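Local coordinates for phage integrase/site-specific recombinase (Haloarcula marismortui, PDB 3NRW), which probably binds DNA during integration and site-specific recombination, with this fragment being the N-terminal, core-binding part of a longer tyrosine-recombinase-type enzyme, at residues Thr49-Glu61 against Trp86-Leu100. Numbering follows the deposited sequence.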
loop_
_atom_site.group_PDB
_atom_site.type_symbol
_atom_site.label_atom_id
_atom_site.label_comp_id
_atom_site.label_asym_id
_atom_site.label_seq_id
_atom_site.Cartn_x
_atom_site.Cartn_y
_atom_site.Cartn_z
ATOM N N THR A 49 9.583 -4.384 8.437
ATOM C CA THR A 49 10.717 -3.594 7.954
ATOM C C THR A 49 11.016 -3.662 6.464
ATOM O O THR A 49 11.803 -2.866 5.959
ATOM C CB THR A 49 12.008 -3.972 8.708
ATOM O OG1 THR A 49 12.287 -5.360 8.497
ATOM C CG2 THR A 49 11.846 -3.711 10.202
ATOM N N ALA A 50 10.405 -4.616 5.766
ATOM C CA ALA A 50 10.611 -4.771 4.330
ATOM C C ALA A 50 9.274 -5.161 3.722
ATOM O O ALA A 50 8.573 -6.019 4.256
ATOM C CB ALA A 50 11.657 -5.853 4.052
HETATM N N MSE A 51 8.917 -4.544 2.603
HETATM C CA MSE A 51 7.643 -4.851 1.980
HETATM C C MSE A 51 7.512 -6.309 1.553
HETATM O O MSE A 51 6.405 -6.846 1.512
HETATM C CB MSE A 51 7.405 -3.923 0.783
HETATM C CG MSE A 51 7.166 -2.467 1.165
HETATM SE SE MSE A 51 5.552 -2.187 2.248
HETATM C CE MSE A 51 4.223 -2.227 0.817
ATOM N N ARG A 52 8.631 -6.957 1.246
ATOM C CA ARG A 52 8.584 -8.354 0.830
ATOM C C ARG A 52 8.032 -9.254 1.941
ATOM O O ARG A 52 7.578 -10.370 1.679
ATOM C CB ARG A 52 9.981 -8.829 0.417
ATOM C CG ARG A 52 9.994 -10.162 -0.316
ATOM C CD ARG A 52 11.415 -10.598 -0.616
ATOM N NE ARG A 52 12.134 -9.634 -1.448
ATOM C CZ ARG A 52 11.879 -9.407 -2.733
ATOM N NH1 ARG A 52 10.914 -10.068 -3.355
ATOM N NH2 ARG A 52 12.609 -8.530 -3.407
ATOM N N GLU A 53 8.063 -8.761 3.176
ATOM C CA GLU A 53 7.569 -9.511 4.330
ATOM C C GLU A 53 6.049 -9.649 4.331
ATOM O O GLU A 53 5.498 -10.489 5.040
ATOM C CB GLU A 53 8.022 -8.838 5.630
ATOM C CG GLU A 53 9.532 -8.872 5.842
ATOM C CD GLU A 53 9.982 -8.095 7.067
ATOM O OE1 GLU A 53 11.185 -8.156 7.402
ATOM O OE2 GLU A 53 9.140 -7.415 7.690
ATOM N N LEU A 54 5.374 -8.820 3.542
ATOM C CA LEU A 54 3.919 -8.874 3.465
ATOM C C LEU A 54 3.411 -10.213 2.940
ATOM O O LEU A 54 4.071 -10.867 2.133
ATOM C CB LEU A 54 3.399 -7.749 2.573
ATOM C CG LEU A 54 3.529 -6.349 3.165
ATOM C CD1 LEU A 54 3.074 -5.331 2.138
ATOM C CD2 LEU A 54 2.689 -6.243 4.440
ATOM N N THR A 55 2.229 -10.602 3.414
ATOM C CA THR A 55 1.575 -11.854 3.028
ATOM C C THR A 55 0.072 -11.622 2.970
ATOM O O THR A 55 -0.414 -10.562 3.367
ATOM C CB THR A 55 1.799 -12.962 4.074
ATOM O OG1 THR A 55 1.223 -12.554 5.322
ATOM C CG2 THR A 55 3.279 -13.238 4.267
ATOM N N GLY A 56 -0.666 -12.620 2.491
ATOM C CA GLY A 56 -2.111 -12.494 2.435
ATOM C C GLY A 56 -2.670 -12.248 3.829
ATOM O O GLY A 56 -3.621 -11.478 4.007
ATOM N N TRP A 57 -2.080 -12.902 4.827
ATOM C CA TRP A 57 -2.528 -12.732 6.204
ATOM C C TRP A 57 -2.339 -11.294 6.675
ATOM O O TRP A 57 -3.261 -10.686 7.214
ATOM C CB TRP A 57 -1.785 -13.694 7.143
ATOM C CG TRP A 57 -1.991 -13.388 8.613
ATOM C CD1 TRP A 57 -1.122 -12.736 9.445
ATOM C CD2 TRP A 57 -3.137 -13.711 9.413
ATOM N NE1 TRP A 57 -1.654 -12.636 10.707
ATOM C CE2 TRP A 57 -2.891 -13.225 10.715
ATOM C CE3 TRP A 57 -4.350 -14.363 9.152
ATOM C CZ2 TRP A 57 -3.814 -13.371 11.759
ATOM C CZ3 TRP A 57 -5.268 -14.508 10.192
ATOM C CH2 TRP A 57 -4.992 -14.014 11.476
ATOM N N LYS A 58 -1.144 -10.748 6.471
ATOM C CA LYS A 58 -0.870 -9.385 6.900
ATOM C C LYS A 58 -1.761 -8.387 6.167
ATOM O O LYS A 58 -2.240 -7.418 6.764
ATOM C CB LYS A 58 0.609 -9.043 6.681
ATOM C CG LYS A 58 1.555 -9.943 7.469
ATOM C CD LYS A 58 3.009 -9.580 7.218
ATOM C CE LYS A 58 3.943 -10.581 7.877
ATOM N NZ LYS A 58 3.711 -10.648 9.345
ATOM N N LEU A 59 -1.996 -8.623 4.880
ATOM C CA LEU A 59 -2.854 -7.724 4.106
ATOM C C LEU A 59 -4.283 -7.761 4.643
ATOM O O LEU A 59 -4.956 -6.724 4.714
ATOM C CB LEU A 59 -2.844 -8.108 2.623
ATOM C CG LEU A 59 -1.533 -7.837 1.875
ATOM C CD1 LEU A 59 -1.643 -8.349 0.449
ATOM C CD2 LEU A 59 -1.229 -6.347 1.888
ATOM N N ASP A 60 -4.747 -8.951 5.024
ATOM C CA ASP A 60 -6.096 -9.096 5.568
ATOM C C ASP A 60 -6.179 -8.397 6.925
ATOM O O ASP A 60 -7.206 -7.824 7.272
ATOM C CB ASP A 60 -6.462 -10.575 5.730
ATOM C CG ASP A 60 -7.876 -10.771 6.269
ATOM O OD1 ASP A 60 -8.845 -10.631 5.491
ATOM O OD2 ASP A 60 -8.018 -11.049 7.482
ATOM N N GLU A 61 -5.096 -8.467 7.696
ATOM C CA GLU A 61 -5.058 -7.817 8.996
ATOM C C GLU A 61 -5.208 -6.322 8.777
ATOM O O GLU A 61 -5.952 -5.650 9.493
ATOM C CB GLU A 61 -3.733 -8.099 9.703
ATOM C CG GLU A 61 -3.628 -9.501 10.284
ATOM C CD GLU A 61 -4.302 -9.626 11.637
ATOM O OE1 GLU A 61 -3.667 -9.264 12.651
ATOM O OE2 GLU A 61 -5.469 -10.071 11.690
ATOM N N TRP A 86 -0.253 0.013 -5.631
ATOM C CA TRP A 86 1.075 0.200 -5.072
ATOM C C TRP A 86 1.836 -1.119 -5.116
ATOM O O TRP A 86 2.973 -1.164 -5.587
ATOM C CB TRP A 86 0.949 0.711 -3.641
ATOM C CG TRP A 86 2.225 0.944 -2.917
ATOM C CD1 TRP A 86 3.413 1.370 -3.435
ATOM C CD2 TRP A 86 2.405 0.875 -1.501
ATOM N NE1 TRP A 86 4.329 1.582 -2.417
ATOM C CE2 TRP A 86 3.728 1.288 -1.224
ATOM C CE3 TRP A 86 1.568 0.512 -0.438
ATOM C CZ2 TRP A 86 4.231 1.346 0.081
ATOM C CZ3 TRP A 86 2.073 0.569 0.862
ATOM C CH2 TRP A 86 3.391 0.986 1.106
ATOM N N LEU A 87 1.210 -2.194 -4.645
ATOM C CA LEU A 87 1.862 -3.494 -4.652
ATOM C C LEU A 87 2.162 -3.982 -6.069
ATOM O O LEU A 87 3.150 -4.683 -6.283
ATOM C CB LEU A 87 1.018 -4.523 -3.896
ATOM C CG LEU A 87 0.831 -4.216 -2.404
ATOM C CD1 LEU A 87 0.083 -5.358 -1.743
ATOM C CD2 LEU A 87 2.191 -4.014 -1.731
ATOM N N GLU A 88 1.321 -3.616 -7.035
ATOM C CA GLU A 88 1.564 -4.021 -8.423
ATOM C C GLU A 88 2.861 -3.372 -8.892
ATOM O O GLU A 88 3.668 -4.002 -9.572
ATOM C CB GLU A 88 0.406 -3.590 -9.332
ATOM C CG GLU A 88 -0.927 -4.204 -8.933
ATOM C CD GLU A 88 -2.028 -3.960 -9.951
ATOM O OE1 GLU A 88 -2.071 -2.859 -10.538
ATOM O OE2 GLU A 88 -2.866 -4.866 -10.143
ATOM N N TYR A 89 3.055 -2.108 -8.525
ATOM C CA TYR A 89 4.267 -1.385 -8.889
ATOM C C TYR A 89 5.470 -2.072 -8.258
ATOM O O TYR A 89 6.468 -2.341 -8.929
ATOM C CB TYR A 89 4.194 0.071 -8.409
ATOM C CG TYR A 89 5.512 0.811 -8.460
ATOM C CD1 TYR A 89 6.192 0.986 -9.667
ATOM C CD2 TYR A 89 6.088 1.331 -7.299
ATOM C CE1 TYR A 89 7.409 1.659 -9.715
ATOM C CE2 TYR A 89 7.305 2.003 -7.338
ATOM C CZ TYR A 89 7.962 2.164 -8.552
ATOM O OH TYR A 89 9.173 2.821 -8.607
ATOM N N LEU A 90 5.375 -2.355 -6.962
ATOM C CA LEU A 90 6.472 -3.005 -6.258
ATOM C C LEU A 90 6.774 -4.397 -6.805
ATOM O O LEU A 90 7.928 -4.821 -6.821
ATOM C CB LEU A 90 6.174 -3.087 -4.759
ATOM C CG LEU A 90 6.052 -1.751 -4.018
ATOM C CD1 LEU A 90 5.773 -2.036 -2.553
ATOM C CD2 LEU A 90 7.335 -0.925 -4.169
ATOM N N ALA A 91 5.745 -5.112 -7.248
ATOM C CA ALA A 91 5.966 -6.442 -7.801
ATOM C C ALA A 91 6.735 -6.313 -9.117
ATOM O O ALA A 91 7.641 -7.102 -9.396
ATOM C CB ALA A 91 4.637 -7.158 -8.026
ATOM N N ARG A 92 6.387 -5.309 -9.919
ATOM C CA ARG A 92 7.065 -5.092 -11.192
ATOM C C ARG A 92 8.546 -4.802 -10.983
ATOM O O ARG A 92 9.388 -5.249 -11.767
ATOM C CB ARG A 92 6.423 -3.934 -11.965
ATOM C CG ARG A 92 7.124 -3.614 -13.289
ATOM C CD ARG A 92 6.253 -2.760 -14.208
ATOM N NE ARG A 92 6.044 -1.398 -13.721
ATOM C CZ ARG A 92 6.976 -0.448 -13.712
ATOM N NH1 ARG A 92 8.198 -0.702 -14.158
ATOM N NH2 ARG A 92 6.677 0.768 -13.276
ATOM N N ILE A 93 8.867 -4.053 -9.929
ATOM C CA ILE A 93 10.261 -3.725 -9.663
ATOM C C ILE A 93 10.948 -4.687 -8.706
ATOM O O ILE A 93 11.967 -4.354 -8.103
ATOM C CB ILE A 93 10.432 -2.279 -9.148
ATOM C CG1 ILE A 93 9.646 -2.071 -7.855
ATOM C CG2 ILE A 93 9.968 -1.299 -10.216
ATOM C CD1 ILE A 93 9.934 -0.728 -7.213
ATOM N N ASP A 94 10.377 -5.878 -8.566
ATOM C CA ASP A 94 10.968 -6.930 -7.751
ATOM C C ASP A 94 11.114 -6.653 -6.251
ATOM O O ASP A 94 11.956 -7.263 -5.589
ATOM C CB ASP A 94 12.340 -7.291 -8.349
ATOM C CG ASP A 94 12.289 -7.475 -9.862
ATOM O OD1 ASP A 94 11.466 -8.293 -10.329
ATOM O OD2 ASP A 94 13.070 -6.803 -10.581
ATOM N N VAL A 95 10.293 -5.755 -5.713
ATOM C CA VAL A 95 10.353 -5.413 -4.292
ATOM C C VAL A 95 9.501 -6.350 -3.435
ATOM O O VAL A 95 9.762 -6.527 -2.242
ATOM C CB VAL A 95 9.924 -3.947 -4.073
ATOM C CG1 VAL A 95 9.829 -3.629 -2.586
ATOM C CG2 VAL A 95 10.938 -3.028 -4.733
ATOM N N VAL A 96 8.477 -6.943 -4.038
ATOM C CA VAL A 96 7.640 -7.888 -3.315
ATOM C C VAL A 96 7.331 -9.078 -4.220
ATOM O O VAL A 96 7.492 -8.994 -5.438
ATOM C CB VAL A 96 6.314 -7.254 -2.844
ATOM C CG1 VAL A 96 5.647 -8.179 -1.856
ATOM C CG2 VAL A 96 6.569 -5.905 -2.184
ATOM N N ASP A 97 6.908 -10.184 -3.613
ATOM C CA ASP A 97 6.563 -11.404 -4.343
ATOM C C ASP A 97 5.567 -11.093 -5.453
ATOM O O ASP A 97 4.623 -10.334 -5.250
ATOM C CB ASP A 97 5.945 -12.433 -3.394
ATOM C CG ASP A 97 6.955 -13.029 -2.433
ATOM O OD1 ASP A 97 6.525 -13.702 -1.473
ATOM O OD2 ASP A 97 8.172 -12.836 -2.641
ATOM N N GLU A 98 5.767 -11.696 -6.619
ATOM C CA GLU A 98 4.878 -11.451 -7.746
ATOM C C GLU A 98 3.422 -11.838 -7.502
ATOM O O GLU A 98 2.526 -11.298 -8.149
ATOM C CB GLU A 98 5.393 -12.165 -9.000
ATOM C CG GLU A 98 5.745 -13.629 -8.800
ATOM C CD GLU A 98 7.210 -13.838 -8.460
ATOM O OE1 GLU A 98 7.668 -13.330 -7.411
ATOM O OE2 GLU A 98 7.909 -14.513 -9.249
ATOM N N ASP A 99 3.172 -12.759 -6.576
ATOM C CA ASP A 99 1.797 -13.175 -6.306
ATOM C C ASP A 99 1.140 -12.458 -5.130
ATOM O O ASP A 99 0.074 -12.865 -4.666
ATOM C CB ASP A 99 1.727 -14.690 -6.073
ATOM C CG ASP A 99 2.520 -15.138 -4.856
ATOM O OD1 ASP A 99 2.434 -16.332 -4.499
ATOM O OD2 ASP A 99 3.233 -14.306 -4.254
ATOM N N LEU A 100 1.755 -11.381 -4.654
ATOM C CA LEU A 100 1.191 -10.657 -3.523
ATOM C C LEU A 100 0.058 -9.689 -3.865
ATOM O O LEU A 100 -0.985 -9.690 -3.213
ATOM C CB LEU A 100 2.286 -9.888 -2.782
ATOM C CG LEU A 100 1.763 -9.186 -1.525
ATOM C CD1 LEU A 100 1.562 -10.213 -0.411
ATOM C CD2 LEU A 100 2.743 -8.123 -1.085
HETATM O O HOH W 1 10.982 -5.586 0.110
HETATM O O HOH W 2 11.740 -10.175 -6.392
HETATM O O HOH W 3 4.307 -12.510 0.027
#
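Met-51, present as selenomethionine, lays its terminal methyl on one face of the Trp-86 indole: Met-51 CE lies 3.6 Å from the centroid of the six-membered ring, a CH-pi contact, while SE stands obliquely farther off in a Met-aromatic approach. Bends at chi2 and chi3 fold the flexible, unbranched chain so that Met-51 CE also meets Leu-87 CD2 and Leu-90 CD1, each at 3.7 Å. Trp-86 suits this buried place because its indole offers a broad apolar face while its NE1 is satisfied by Ala-12 O of helix 9-20. Beside Met-51, Val-96 CG2 packs on the methionine CB. The contact lies in an all-helical N-terminal fragment matching the core-binding domain of tyrosine recombinases; the 3-10 turn 51-53, leading into helix 56-67, packs against the last turns of helix 73-92 and the loop after it. That helix closes in a Schellman motif with Asp-94, at positive phi, as its C-prime residue. Arg-52, long and rich in N-H groups, spans the residues just after the helix: with CG anti to the backbone N (chi1 -167°) and a bend at chi3, its NH2 donates a hydrogen bond to Asp-94 O (2.6 Å), the oxygen lying 18° out of the guanidinium plane, and another to Pro-5 O. Val-95 O sits over the guanidinium's centre, and Asp-97 OD2 at its edge makes only a long salt bridge with NH1. Further along, Leu-100 uses both methyls at once, CD2 lying 3.7 Å from Leu-54 CB and CD1 3.8 Å from Leu-59 CD1. Leu-59 CD2 meets Leu-87 CD1 tip to tip at 4.0 Å.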